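Local coordinates for endoglucanase (Humicola insolens, PDB 1DYS), which hydrolyses internal beta-1,4-glucosidic linkages in cellulose, as a family 6 endoglucanase that takes part in the recycling of plant biomass, at residues A[144-149]-A[185-190]. Residues are numbered along the deposited sequence; the frame is centred on the assembly and turned at random.
Sequences MVTGTS and GWLGWA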
loop_
_atom_site.group_PDB
_atom_site.type_symbol
_atom_site.label_atom_id
_atom_site.label_comp_id
_atom_site.label_asym_id
_atom_site.label_seq_id
_atom_site.Cartn_x
_atom_site.Cartn_y
_atom_site.Cartn_z
ATOM N N MET A 144 10.996 18.486 2.233
ATOM C CA MET A 144 11.680 19.511 1.464
ATOM C C MET A 144 12.703 20.296 2.284
ATOM O O MET A 144 13.810 20.530 1.760
ATOM C CB MET A 144 10.692 20.525 0.897
ATOM C CG MET A 144 10.384 20.418 -0.581
ATOM S SD MET A 144 8.791 21.209 -0.862
ATOM C CE MET A 144 7.704 19.786 -0.880
ATOM N N VAL A 145 12.404 20.657 3.519
ATOM C CA VAL A 145 13.323 21.380 4.390
ATOM C C VAL A 145 14.503 20.579 4.907
ATOM O O VAL A 145 15.625 21.080 5.066
ATOM C CB VAL A 145 12.588 21.918 5.650
ATOM C CG1 VAL A 145 13.541 22.353 6.760
ATOM C CG2 VAL A 145 11.655 23.058 5.300
ATOM N N THR A 146 14.271 19.359 5.355
ATOM C CA THR A 146 15.332 18.570 5.974
ATOM C C THR A 146 15.801 17.432 5.092
ATOM O O THR A 146 16.709 16.682 5.453
ATOM C CB THR A 146 14.824 18.065 7.338
ATOM O OG1 THR A 146 13.679 17.230 7.079
ATOM C CG2 THR A 146 14.400 19.217 8.236
ATOM N N GLY A 147 15.198 17.267 3.916
ATOM C CA GLY A 147 15.521 16.164 3.031
ATOM C C GLY A 147 16.796 16.398 2.228
ATOM O O GLY A 147 16.694 16.994 1.161
ATOM N N THR A 148 17.926 15.887 2.690
ATOM C CA THR A 148 19.173 16.097 1.938
ATOM C C THR A 148 19.689 14.905 1.149
ATOM O O THR A 148 20.766 14.994 0.539
ATOM C CB THR A 148 20.307 16.492 2.908
ATOM O OG1 THR A 148 20.433 15.445 3.870
ATOM C CG2 THR A 148 20.005 17.820 3.591
ATOM N N SER A 149 18.954 13.799 1.165
ATOM C CA SER A 149 19.364 12.625 0.395
ATOM C C SER A 149 19.267 12.964 -1.080
ATOM O O SER A 149 18.558 13.884 -1.524
ATOM C CB SER A 149 18.420 11.454 0.745
ATOM O OG SER A 149 17.160 11.764 0.103
ATOM N N GLY A 185 8.080 18.737 16.402
ATOM C CA GLY A 185 9.296 17.983 16.569
ATOM C C GLY A 185 10.216 17.984 15.362
ATOM O O GLY A 185 11.419 17.705 15.439
ATOM N N TRP A 186 9.611 18.156 14.200
ATOM C CA TRP A 186 10.359 18.157 12.953
ATOM C C TRP A 186 10.822 19.569 12.605
ATOM O O TRP A 186 12.001 19.802 12.378
ATOM C CB TRP A 186 9.417 17.657 11.831
ATOM C CG TRP A 186 10.090 17.264 10.547
ATOM C CD1 TRP A 186 11.233 17.751 9.975
ATOM C CD2 TRP A 186 9.604 16.263 9.615
ATOM N NE1 TRP A 186 11.513 17.110 8.781
ATOM C CE2 TRP A 186 10.511 16.185 8.556
ATOM C CE3 TRP A 186 8.496 15.400 9.610
ATOM C CZ2 TRP A 186 10.362 15.314 7.475
ATOM C CZ3 TRP A 186 8.362 14.538 8.531
ATOM C CH2 TRP A 186 9.263 14.503 7.472
ATOM N N LEU A 187 9.890 20.504 12.518
ATOM C CA LEU A 187 10.136 21.836 12.007
ATOM C C LEU A 187 9.946 22.971 13.019
ATOM O O LEU A 187 9.997 24.137 12.590
ATOM C CB LEU A 187 9.166 22.097 10.847
ATOM C CG LEU A 187 9.260 21.124 9.663
ATOM C CD1 LEU A 187 8.284 21.516 8.562
ATOM C CD2 LEU A 187 10.691 21.102 9.170
ATOM N N GLY A 188 9.743 22.586 14.257
ATOM C CA GLY A 188 9.502 23.560 15.330
ATOM C C GLY A 188 10.765 24.065 16.002
ATOM O O GLY A 188 10.687 25.032 16.761
ATOM N N TRP A 189 11.888 23.412 15.787
ATOM C CA TRP A 189 13.150 23.889 16.348
ATOM C C TRP A 189 13.448 25.296 15.866
ATOM O O TRP A 189 13.036 25.734 14.805
ATOM C CB TRP A 189 14.306 23.016 15.835
ATOM C CG TRP A 189 14.037 21.600 16.270
ATOM C CD1 TRP A 189 13.511 20.598 15.499
ATOM C CD2 TRP A 189 14.243 21.058 17.572
ATOM N NE1 TRP A 189 13.404 19.451 16.260
ATOM C CE2 TRP A 189 13.840 19.709 17.528
ATOM C CE3 TRP A 189 14.722 21.597 18.783
ATOM C CZ2 TRP A 189 13.920 18.871 18.641
ATOM C CZ3 TRP A 189 14.799 20.745 19.872
ATOM C CH2 TRP A 189 14.395 19.404 19.808
ATOM N N ALA A 190 14.278 25.976 16.654
ATOM C CA ALA A 190 14.722 27.321 16.291
ATOM C C ALA A 190 15.280 27.435 14.891
ATOM O O ALA A 190 14.850 28.280 14.107
ATOM C CB ALA A 190 15.808 27.679 17.322
#
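Thr-146 and Trp-186 illustrate how a threonine hydroxyl can fix the turn of an indole beside an active site. Thr-146 CB lies in the plane of the indole, at its edge, 3.7 Å from Trp-186 NE1. From there OG1 accepts the indole N-H, with NE1 to OG1 at 2.8 Å, nearly straight (168°) and only 5° out of the ring plane. The same hydroxyl bonds to Gly-142 O one helical turn back, so two bonds grip it. The other branch, CG2, lies 3.6 Å from Trp-186 NE1 and also reaches Leu-187 CD2. That leucine methyl packs against Val-145 CG1 at 3.9 Å. With CG anti to its backbone N (chi1 -165°), Trp-186 extends its ring to this hydroxyl and brings the indole beside Asp-139, one of two aspartates that are probably the proton donors. A phenylalanine in place of this probable substrate-binding tryptophan would probably leave Thr-146 OG1 without its N-H donor and the ring freer to turn. Helices 140-146 and 184-187, which follow the adjacent parallel strands 132-136 and 175-180 of the family 6 barrel, are thus joined near the strands' C-terminal ends, while helix 190-207 packs against Val-145, Thr-146 and Leu-187.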